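Local coordinates for F5/8 type C domain protein (Bacteroides ovatus, PDB 4ZRX) that probably hydrolyses alpha-L-fucosides, as a putative alpha-L-fucosidase that joins a TIM-barrel domain to a C-terminal F5/8 type C domain, at residues A[24-27]-A[28-31]; A[48-51]-A[52-56]; A[205-208]-A[209-213]; A[249-252]-A[253-257]. All coordinates share one frame; numbering follows the deposited sequence.

Contact 1 (A[24-27]-A[28-31]); sequences VDMA and ARLV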
loop_
_atom_site.group_PDB
_atom_site.type_symbol
_atom_site.label_atom_id
_atom_site.label_comp_id
_atom_site.label_asym_id
_atom_site.label_seq_id
_atom_site.Cartn_x
_atom_site.Cartn_y
_atom_site.Cartn_z
ATOM N N VAL A 24 29.550 -10.085 5.584
ATOM C CA VAL A 24 29.154 -8.702 5.705
ATOM C C VAL A 24 29.857 -7.822 4.669
ATOM O O VAL A 24 29.219 -6.969 4.068
ATOM C CB VAL A 24 29.367 -8.179 7.132
ATOM C CG1 VAL A 24 29.269 -6.696 7.188
ATOM C CG2 VAL A 24 28.314 -8.803 8.037
ATOM N N ASP A 25 31.150 -8.073 4.452
ATOM C CA ASP A 25 31.947 -7.329 3.473
ATOM C C ASP A 25 31.401 -7.525 2.055
ATOM O O ASP A 25 31.254 -6.575 1.287
ATOM C CB ASP A 25 33.430 -7.829 3.559
ATOM C CG ASP A 25 34.379 -7.038 2.706
ATOM O OD1 ASP A 25 34.391 -7.222 1.487
ATOM O OD2 ASP A 25 35.200 -6.286 3.275
HETATM N N MSE A 26 31.063 -8.771 1.717
HETATM C CA MSE A 26 30.524 -9.064 0.418
HETATM C C MSE A 26 29.103 -8.480 0.296
HETATM O O MSE A 26 28.743 -7.873 -0.709
HETATM C CB MSE A 26 30.547 -10.565 0.167
HETATM C CG MSE A 26 32.000 -11.088 0.081
HETATM SE SE MSE A 26 32.023 -13.003 -0.215
HETATM C CE MSE A 26 31.765 -12.988 -2.139
ATOM N N ALA A 27 28.322 -8.654 1.344
ATOM C CA ALA A 27 26.933 -8.135 1.343
ATOM C C ALA A 27 26.874 -6.623 1.068
ATOM O O ALA A 27 26.007 -6.122 0.361
ATOM C CB ALA A 27 26.261 -8.428 2.701
ATOM N N ALA A 28 27.834 -5.901 1.654
ATOM C CA ALA A 28 27.911 -4.470 1.524
ATOM C C ALA A 28 28.180 -4.046 0.096
ATOM O O ALA A 28 27.955 -2.882 -0.259
ATOM C CB ALA A 28 29.016 -3.909 2.475
ATOM N N ARG A 29 28.708 -4.953 -0.726
ATOM C CA ARG A 29 29.080 -4.587 -2.081
ATOM C C ARG A 29 28.220 -5.229 -3.128
ATOM O O ARG A 29 28.564 -5.272 -4.308
ATOM C CB ARG A 29 30.552 -4.936 -2.291
ATOM C CG ARG A 29 31.432 -4.075 -1.430
ATOM C CD ARG A 29 32.895 -4.424 -1.594
ATOM N NE ARG A 29 33.182 -5.724 -1.009
ATOM C CZ ARG A 29 33.478 -6.829 -1.685
ATOM N NH1 ARG A 29 33.535 -6.848 -3.014
ATOM N NH2 ARG A 29 33.722 -7.949 -1.020
ATOM N N LEU A 30 27.044 -5.699 -2.702
ATOM C CA LEU A 30 26.042 -6.226 -3.594
ATOM C C LEU A 30 25.162 -5.084 -4.095
ATOM O O LEU A 30 24.667 -4.300 -3.293
ATOM C CB LEU A 30 25.206 -7.242 -2.851
ATOM C CG LEU A 30 23.976 -7.829 -3.531
ATOM C CD1 LEU A 30 24.387 -8.636 -4.760
ATOM C CD2 LEU A 30 23.223 -8.706 -2.568
ATOM N N VAL A 31 24.985 -4.985 -5.397
ATOM C CA VAL A 31 24.427 -3.806 -6.028
ATOM C C VAL A 31 23.333 -4.161 -7.071
ATOM O O VAL A 31 23.355 -5.240 -7.600
ATOM C CB VAL A 31 25.500 -2.917 -6.670
ATOM C CG1 VAL A 31 26.515 -2.523 -5.657
ATOM C CG2 VAL A 31 26.119 -3.570 -7.885
HETATM O O HOH W 1 24.221 -4.212 -0.694
#

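Contact 2 (A[48-51]-A[52-56]); sequences LHFG and INTFT. With EDO (1,2-ethanediol), chain D.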
loop_
_atom_site.group_PDB
_atom_site.type_symbol
_atom_site.label_atom_id
_atom_site.label_comp_id
_atom_site.label_asym_id
_atom_site.label_seq_id
_atom_site.Cartn_x
_atom_site.Cartn_y
_atom_site.Cartn_z
ATOM N N LEU A 48 -3.452 -1.042 -12.847
ATOM C CA LEU A 48 -4.758 -1.009 -13.422
ATOM C C LEU A 48 -5.349 -2.415 -13.496
ATOM O O LEU A 48 -5.068 -3.188 -14.439
ATOM C CB LEU A 48 -4.687 -0.397 -14.817
ATOM C CG LEU A 48 -4.183 1.038 -14.919
ATOM C CD1 LEU A 48 -3.771 1.384 -16.367
ATOM C CD2 LEU A 48 -5.262 2.007 -14.433
ATOM N N HIS A 49 -6.124 -2.797 -12.502
ATOM C CA HIS A 49 -6.904 -4.016 -12.568
ATOM C C HIS A 49 -8.181 -3.734 -13.336
ATOM O O HIS A 49 -9.038 -2.963 -12.894
ATOM C CB HIS A 49 -7.216 -4.566 -11.192
ATOM C CG HIS A 49 -6.087 -5.277 -10.544
ATOM N ND1 HIS A 49 -4.960 -4.637 -10.087
ATOM C CD2 HIS A 49 -5.945 -6.568 -10.200
ATOM C CE1 HIS A 49 -4.151 -5.523 -9.548
ATOM N NE2 HIS A 49 -4.744 -6.696 -9.583
ATOM N N PHE A 50 -8.287 -4.393 -14.493
ATOM C CA PHE A 50 -9.371 -4.221 -15.426
ATOM C C PHE A 50 -9.514 -5.506 -16.212
ATOM O O PHE A 50 -8.541 -6.157 -16.592
ATOM C CB PHE A 50 -9.071 -3.052 -16.351
ATOM C CG PHE A 50 -10.222 -2.698 -17.246
ATOM C CD1 PHE A 50 -11.426 -2.238 -16.715
ATOM C CD2 PHE A 50 -10.074 -2.786 -18.616
ATOM C CE1 PHE A 50 -12.468 -1.879 -17.548
ATOM C CE2 PHE A 50 -11.143 -2.485 -19.444
ATOM C CZ PHE A 50 -12.331 -1.997 -18.925
ATOM N N GLY A 51 -10.738 -5.956 -16.397
ATOM C CA GLY A 51 -11.001 -7.179 -17.149
ATOM C C GLY A 51 -12.428 -7.629 -17.040
ATOM O O GLY A 51 -13.343 -6.831 -16.751
ATOM N N ILE A 52 -12.631 -8.923 -17.265
ATOM C CA ILE A 52 -13.983 -9.439 -17.164
ATOM C C ILE A 52 -14.507 -9.338 -15.710
ATOM O O ILE A 52 -15.703 -9.130 -15.508
ATOM C CB ILE A 52 -14.020 -10.851 -17.747
ATOM C CG1 ILE A 52 -15.457 -11.228 -18.148
ATOM C CG2 ILE A 52 -13.376 -11.797 -16.803
ATOM C CD1 ILE A 52 -15.507 -11.926 -19.451
ATOM N N ASN A 53 -13.616 -9.391 -14.724
ATOM C CA ASN A 53 -14.024 -9.264 -13.322
ATOM C C ASN A 53 -14.681 -7.924 -13.044
ATOM O O ASN A 53 -15.533 -7.805 -12.137
ATOM C CB ASN A 53 -12.856 -9.403 -12.371
ATOM C CG ASN A 53 -12.286 -10.774 -12.294
ATOM O OD1 ASN A 53 -12.739 -11.732 -12.915
ATOM N ND2 ASN A 53 -11.247 -10.876 -11.516
ATOM N N THR A 54 -14.293 -6.887 -13.800
ATOM C CA THR A 54 -14.911 -5.591 -13.649
ATOM C C THR A 54 -16.423 -5.676 -13.909
ATOM O O THR A 54 -17.208 -4.927 -13.306
ATOM C CB THR A 54 -14.294 -4.595 -14.653
ATOM O OG1 THR A 54 -12.871 -4.603 -14.527
ATOM C CG2 THR A 54 -14.839 -3.186 -14.477
ATOM N N PHE A 55 -16.812 -6.578 -14.815
ATOM C CA PHE A 55 -18.202 -6.726 -15.264
ATOM C C PHE A 55 -18.993 -7.767 -14.500
ATOM O O PHE A 55 -20.237 -7.750 -14.543
ATOM C CB PHE A 55 -18.254 -6.957 -16.776
ATOM C CG PHE A 55 -17.706 -5.785 -17.515
ATOM C CD1 PHE A 55 -18.508 -4.716 -17.854
ATOM C CD2 PHE A 55 -16.340 -5.701 -17.743
ATOM C CE1 PHE A 55 -17.970 -3.578 -18.482
ATOM C CE2 PHE A 55 -15.795 -4.566 -18.323
ATOM C CZ PHE A 55 -16.613 -3.500 -18.681
ATOM N N THR A 56 -18.302 -8.687 -13.824
ATOM C CA THR A 56 -19.004 -9.672 -13.016
ATOM C C THR A 56 -19.109 -9.307 -11.540
ATOM O O THR A 56 -19.896 -9.909 -10.804
ATOM C CB THR A 56 -18.278 -11.032 -13.072
ATOM O OG1 THR A 56 -16.932 -10.899 -12.578
ATOM C CG2 THR A 56 -18.262 -11.543 -14.449
HETATM C C1 EDO D . -2.739 -8.828 -8.054
HETATM O O1 EDO D . -4.086 -9.098 -8.439
HETATM C C2 EDO D . -2.745 -8.427 -6.591
HETATM O O2 EDO D . -3.407 -9.448 -5.828
HETATM O O HOH W 2 -11.780 -2.836 -12.714
#

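Contact 3 (A[205-208]-A[209-213]); sequences YQTI and QRLQP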
loop_
_atom_site.group_PDB
_atom_site.type_symbol
_atom_site.label_atom_id
_atom_site.label_comp_id
_atom_site.label_asym_id
_atom_site.label_seq_id
_atom_site.Cartn_x
_atom_site.Cartn_y
_atom_site.Cartn_z
ATOM N N TYR A 205 11.826 -15.726 -18.483
ATOM C CA TYR A 205 12.833 -14.662 -18.290
ATOM C C TYR A 205 13.669 -14.392 -19.521
ATOM O O TYR A 205 13.978 -13.239 -19.838
ATOM C CB TYR A 205 13.733 -14.969 -17.070
ATOM C CG TYR A 205 14.544 -13.770 -16.540
ATOM C CD1 TYR A 205 14.149 -12.448 -16.758
ATOM C CD2 TYR A 205 15.692 -13.995 -15.816
ATOM C CE1 TYR A 205 14.904 -11.369 -16.224
ATOM C CE2 TYR A 205 16.476 -12.959 -15.341
ATOM C CZ TYR A 205 16.074 -11.654 -15.538
ATOM O OH TYR A 205 16.832 -10.617 -15.027
ATOM N N GLN A 206 14.047 -15.453 -20.234
ATOM C CA GLN A 206 14.818 -15.275 -21.469
ATOM C C GLN A 206 14.028 -14.509 -22.523
ATOM O O GLN A 206 14.574 -13.612 -23.168
ATOM C CB GLN A 206 15.352 -16.616 -22.015
ATOM C CG GLN A 206 16.260 -17.421 -21.070
ATOM C CD GLN A 206 17.293 -16.595 -20.310
ATOM O OE1 GLN A 206 17.370 -16.648 -19.055
ATOM N NE2 GLN A 206 18.047 -15.778 -21.038
ATOM N N THR A 207 12.703 -14.724 -22.563
ATOM C CA THR A 207 11.851 -13.987 -23.476
ATOM C C THR A 207 11.858 -12.530 -23.162
ATOM O O THR A 207 11.987 -11.688 -24.048
ATOM C CB THR A 207 10.420 -14.560 -23.431
ATOM O OG1 THR A 207 10.457 -15.943 -23.775
ATOM C CG2 THR A 207 9.457 -13.848 -24.390
ATOM N N ILE A 208 11.684 -12.218 -21.876
ATOM C CA ILE A 208 11.662 -10.847 -21.439
ATOM C C ILE A 208 12.967 -10.144 -21.790
ATOM O O ILE A 208 12.982 -9.058 -22.362
ATOM C CB ILE A 208 11.397 -10.776 -19.890
ATOM C CG1 ILE A 208 9.995 -11.259 -19.569
ATOM C CG2 ILE A 208 11.698 -9.399 -19.386
ATOM C CD1 ILE A 208 9.760 -11.489 -18.045
ATOM N N GLN A 209 14.069 -10.783 -21.452
ATOM C CA GLN A 209 15.398 -10.197 -21.707
ATOM C C GLN A 209 15.675 -9.940 -23.192
ATOM O O GLN A 209 16.328 -8.939 -23.550
ATOM C CB GLN A 209 16.478 -11.096 -21.130
ATOM C CG GLN A 209 16.552 -11.024 -19.630
ATOM C CD GLN A 209 17.578 -11.961 -19.076
ATOM O OE1 GLN A 209 18.769 -11.681 -19.182
ATOM N NE2 GLN A 209 17.162 -13.085 -18.532
ATOM N N ARG A 210 15.170 -10.817 -24.043
ATOM C CA ARG A 210 15.421 -10.701 -25.478
ATOM C C ARG A 210 14.619 -9.595 -26.081
ATOM O O ARG A 210 15.151 -8.794 -26.837
ATOM C CB ARG A 210 15.137 -12.015 -26.182
ATOM C CG ARG A 210 15.286 -11.917 -27.692
ATOM C CD ARG A 210 15.337 -13.286 -28.309
ATOM N NE ARG A 210 14.299 -14.138 -27.753
ATOM C CZ ARG A 210 13.031 -14.160 -28.137
ATOM N NH1 ARG A 210 12.587 -13.399 -29.134
ATOM N NH2 ARG A 210 12.199 -14.981 -27.522
ATOM N N LEU A 211 13.323 -9.542 -25.734
ATOM C CA LEU A 211 12.408 -8.552 -26.266
ATOM C C LEU A 211 12.427 -7.216 -25.604
ATOM O O LEU A 211 12.143 -6.198 -26.243
ATOM C CB LEU A 211 10.998 -9.110 -26.233
ATOM C CG LEU A 211 10.839 -10.400 -27.060
ATOM C CD1 LEU A 211 9.453 -11.001 -26.870
ATOM C CD2 LEU A 211 11.093 -10.183 -28.539
ATOM N N GLN A 212 12.803 -7.197 -24.334
ATOM C CA GLN A 212 12.645 -5.996 -23.491
ATOM C C GLN A 212 13.808 -5.848 -22.538
ATOM O O GLN A 212 13.700 -6.130 -21.328
ATOM C CB GLN A 212 11.349 -6.089 -22.712
ATOM C CG GLN A 212 10.096 -6.033 -23.596
ATOM C CD GLN A 212 9.878 -4.724 -24.300
ATOM O OE1 GLN A 212 10.418 -3.659 -23.943
ATOM N NE2 GLN A 212 9.075 -4.793 -25.344
ATOM N N PRO A 213 14.949 -5.400 -23.076
ATOM C CA PRO A 213 16.153 -5.288 -22.276
ATOM C C PRO A 213 16.049 -4.384 -21.054
ATOM O O PRO A 213 16.878 -4.512 -20.146
ATOM C CB PRO A 213 17.162 -4.702 -23.274
ATOM C CG PRO A 213 16.644 -5.024 -24.618
ATOM C CD PRO A 213 15.190 -5.120 -24.521
#

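Contact 4 (A[249-252]-A[253-257]); sequences YARS and QENNK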
loop_
_atom_site.group_PDB
_atom_site.type_symbol
_atom_site.label_atom_id
_atom_site.label_comp_id
_atom_site.label_asym_id
_atom_site.label_seq_id
_atom_site.Cartn_x
_atom_site.Cartn_y
_atom_site.Cartn_z
ATOM N N TYR A 249 13.492 -19.755 -8.514
ATOM C CA TYR A 249 14.638 -20.627 -8.519
ATOM C C TYR A 249 14.212 -21.933 -7.888
ATOM O O TYR A 249 13.501 -21.954 -6.892
ATOM C CB TYR A 249 15.784 -20.040 -7.709
ATOM C CG TYR A 249 16.344 -18.739 -8.207
ATOM C CD1 TYR A 249 16.112 -18.259 -9.500
ATOM C CD2 TYR A 249 17.134 -17.990 -7.384
ATOM C CE1 TYR A 249 16.658 -17.029 -9.909
ATOM C CE2 TYR A 249 17.670 -16.809 -7.787
ATOM C CZ TYR A 249 17.442 -16.330 -9.029
ATOM O OH TYR A 249 18.043 -15.159 -9.383
ATOM N N ALA A 250 14.663 -23.047 -8.471
ATOM C CA ALA A 250 14.251 -24.347 -7.965
ATOM C C ALA A 250 14.640 -24.527 -6.488
ATOM O O ALA A 250 13.911 -25.122 -5.715
ATOM C CB ALA A 250 14.928 -25.450 -8.803
ATOM N N ARG A 251 15.803 -24.026 -6.099
ATOM C CA ARG A 251 16.249 -24.115 -4.682
ATOM C C ARG A 251 15.505 -23.242 -3.650
ATOM O O ARG A 251 15.703 -23.381 -2.444
ATOM C CB ARG A 251 17.717 -23.765 -4.618
ATOM C CG ARG A 251 18.063 -22.302 -4.940
ATOM C CD ARG A 251 19.572 -22.219 -5.154
ATOM N NE ARG A 251 20.124 -20.878 -5.314
ATOM C CZ ARG A 251 20.189 -20.216 -6.452
ATOM N NH1 ARG A 251 19.652 -20.706 -7.560
ATOM N NH2 ARG A 251 20.787 -19.047 -6.500
ATOM N N SER A 252 14.680 -22.322 -4.110
ATOM C CA SER A 252 14.062 -21.374 -3.202
ATOM C C SER A 252 13.258 -21.993 -2.085
ATOM O O SER A 252 13.384 -21.561 -0.976
ATOM C CB SER A 252 13.205 -20.325 -3.944
ATOM O OG SER A 252 12.105 -20.901 -4.594
ATOM N N GLN A 253 12.391 -22.971 -2.355
ATOM C CA GLN A 253 11.517 -23.427 -1.277
ATOM C C GLN A 253 12.337 -24.035 -0.128
ATOM O O GLN A 253 12.076 -23.728 1.035
ATOM C CB GLN A 253 10.470 -24.418 -1.789
ATOM C CG GLN A 253 9.510 -24.929 -0.725
ATOM C CD GLN A 253 8.836 -26.223 -1.173
ATOM O OE1 GLN A 253 7.776 -26.187 -1.780
ATOM N NE2 GLN A 253 9.492 -27.367 -0.930
ATOM N N GLU A 254 13.318 -24.889 -0.449
ATOM C CA GLU A 254 14.148 -25.517 0.584
ATOM C C GLU A 254 15.023 -24.491 1.296
ATOM O O GLU A 254 15.107 -24.506 2.497
ATOM C CB GLU A 254 15.032 -26.653 0.030
ATOM C CG GLU A 254 15.573 -27.587 1.123
ATOM C CD GLU A 254 16.475 -28.676 0.576
ATOM O OE1 GLU A 254 17.489 -28.339 -0.073
ATOM O OE2 GLU A 254 16.185 -29.866 0.814
ATOM N N ASN A 255 15.687 -23.619 0.539
ATOM C CA ASN A 255 16.579 -22.613 1.133
ATOM C C ASN A 255 15.844 -21.594 1.987
ATOM O O ASN A 255 16.253 -21.297 3.089
ATOM C CB ASN A 255 17.420 -21.947 0.060
ATOM C CG ASN A 255 18.391 -22.946 -0.578
ATOM O OD1 ASN A 255 18.294 -24.177 -0.358
ATOM N ND2 ASN A 255 19.315 -22.451 -1.339
ATOM N N ASN A 256 14.714 -21.125 1.508
ATOM C CA ASN A 256 13.912 -20.267 2.359
ATOM C C ASN A 256 13.425 -20.932 3.622
ATOM O O ASN A 256 13.415 -20.307 4.695
ATOM C CB ASN A 256 12.772 -19.649 1.573
ATOM C CG ASN A 256 13.236 -18.673 0.532
ATOM O OD1 ASN A 256 14.340 -18.136 0.620
ATOM N ND2 ASN A 256 12.407 -18.457 -0.484
ATOM N N LYS A 257 13.026 -22.213 3.532
ATOM C CA LYS A 257 12.588 -22.916 4.746
ATOM C C LYS A 257 13.742 -23.085 5.721
ATOM O O LYS A 257 13.578 -22.852 6.923
ATOM C CB LYS A 257 11.943 -24.288 4.374
ATOM C CG LYS A 257 11.575 -25.223 5.541
ATOM C CD LYS A 257 10.140 -25.038 6.082
ATOM C CE LYS A 257 9.657 -26.373 6.725
ATOM N NZ LYS A 257 8.469 -26.267 7.642
HETATM O O HOH W 3 11.573 -23.963 -5.047
HETATM O O HOH W 4 13.796 -25.944 -3.302
#

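Contact 1 (A[24-27]-A[28-31])
Asp25 and Arg29 form a salt bridge four residues apart, spanning the exit of helix 20-27, where a type I beta turn from Ala27 to Leu30 leads the chain into strand 30-31. The evidence for the turn is Leu30 N bonding to Ala27 O at 3.3 Å, while Arg29 N reaches Met26 O at 2.9 Å. One step earlier, Ala28 N still gives the i to i+4 bond of the helix to Val24 O. The ion pair rests on Arg29 NH2, which meets Asp25 OD1 at 2.7 Å almost in line with the C-O bond. Carboxylate and guanidinium are not coplanar: their planes stand 62° apart. Arg29 NE is shared between two weak bonds, to Asp25 OD1 and to the backbone Asp25 O at 3.1 Å. A bend at CG-CD (chi3 -70°) folds the guanidinium back over the last helical turn, where NH2 also passes the CG of Met26, a selenomethionine, at 3.7 Å. Beyond the two segments, NH1 bonds to Asn6 O and NH2 to Tyr8 OH, tying the turn to the N-terminal segment, Asn6 and strand 8-9, the latter running parallel to strand 30-31. Replacing Arg29 by an alanine is likely to strand the Asp25 carboxylate without its mate and to remove the links to Asn6 O and Tyr8 OH. Water 1 bridges the turn, donating to Ala27 O at 2.8 Å and to Leu30 O at 2.6 Å.

Contact 2 (A[48-51]-A[52-56])
Gly51 and Thr54 exchange two hydrogen bonds at the entry to helix 52-56, where the short loop that follows strand 44-48 of the TIM barrel ends. Gly51 N points at Thr54 OG1 at 3.1 Å with a nearly straight N-H...O angle of 160°. In return Thr54 N reaches Gly51 O, also at 3.1 Å but more bent, and it comes from above the carbonyl plane. The threonine hydroxyl can accept the first bond because OG1 lies beside its own backbone N (chi1 -53°), which turns it to the incoming loop. Its proton goes to water 2 at 2.8 Å, and that water donates to His49 O, so OG1 is gripped as donor and acceptor at once. The His49 ring turns elsewhere: NE2 and O1 of the 1,2-ethanediol share a hydrogen bond at 2.7 Å, the diol lying at the edge of the ring. His49 ND1 is held by Asn328 OD1, and the diol, probably from the crystallisation liquor, is also bonded to Glu230 and His98. A pocket of histidines, a glutamate and aromatic rings beyond the C-terminal end of a barrel strand is consistent with the active-site end of a TIM barrel. Two aromatic rings pack beside these bonds. Phe50 sets CD1 at 3.5 Å from Thr54 OG1, with Thr54 CG2 near the same CD1-CE1 side and the two side chains running at an angle to each other. One residue on, Phe50 CE1 approaches Phe55 CE2 at 4.3 Å. Phe55 brings its own ring edge to the glycine carbonyl, CD2 standing 3.4 Å from Gly51 O.

Contact 3 (A[205-208]-A[209-213])
On the last turns of helix 201-211, Gln209 sets its amide nitrogen NE2 over one face of the Tyr205 ring. NE2 sits above the ring centre, 3.1 Å from its plane. The aliphatic part follows: Gln209 CG makes a CH-pi contact 4.2 Å from the Tyr205 ring centroid. Amide and ring are not parallel, their planes being 40° apart. With CG placed beside the backbone N (chi1 -74°), the glutamine chain runs back across Tyr205, and NE2 adds a weak bond to Tyr205 O. The same carbonyl takes the regular helical bond from Gln209 N at 2.9 Å. With an alanine at Tyr205 the face under Gln209 NE2 and CG would be gone, and the amide, left with its weak bond to the backbone carbonyl, is likely to turn more easily. This helix is the crossover of a beta-alpha-beta unit of the barrel, between strands 181-184 and 216-219, and Ile208 packs against Val182, Phe184 and Met217 of those strands. Alongside, Thr207 CG2 touches Leu211 CD1 at 3.8 Å, both side chains pointing the same way, while Thr207 OG1 bonds back to Ala203 O. The helix ends as Gln212 leaves helical backbone angles, its N still bonded to Ile208 O at 2.7 Å. The buried Gln212 amide is satisfied by backbone groups, NE2 by Leu173 O of helix 158-174 and OE1 by Val179 N after it.

Contact 4 (A[249-252]-A[253-257])
Arg251 and Asn255 bring two flat groups together one helical turn apart, with Asn255 ND2 near the plane of the Arg251 guanidinium, at its edge. The two planes are steeply inclined, 72° apart, and the closest approach is not to the charged end: Asn255 ND2 lies 3.8 Å from Arg251 CG and equally near CD. Their polar ends have partners beyond the two segments, Arg251 NE in a salt bridge with Glu279 and Asn255 OD1 bonded to Arg258 NH1. The Arg251 chain takes chi1 68°, which sets CG between the backbone N and carbonyl carbon and sends the extended chain past the amide. One residue on, Asn256 CB lies 3.2 Å from Ser252 O, while its amide bonds elsewhere, OD1 to Thr245 N. These side chains line the start of helix 252-259, which a type I beta turn from Tyr249 to Ser252 introduces. In that turn Tyr249 O receives two bonds from one residue, from Ser252 N at 3.0 Å and, in the carbonyl plane, from Ser252 OG at 2.9 Å. The helix proper then runs by i to i+4 bonds: Asn255 N meets Arg251 O nearly straight, at 166°, and Asn256 N meets Ser252 O. Water supplies acceptors for first-turn amides. Gln253 N donates to water 3, and water 4 accepts from Glu254 N at 3.1 Å and donates to Ala250 O at 2.6 Å.

How the contacts relate
From the N terminus, contact 1 closes the turn from helix 20-27 into strand 30-31, contact 2 the entry to helix 52-56, contact 3 the end of helix 201-211, and contact 4 the start of helix 252-259. All are short local closures in series; none nests in or crosses another. Contacts 3 and 4 come nearest, about 7 Å between closest atoms, and Asp222 joins them, touched by Tyr205 and bonded to Tyr249 OH. Strand 279-290 links contacts 1 and 4, through Leu280 and Glu279. Contact 2 stands apart beside the probable active-site pocket, its centre about 43 Å from that of contact 1.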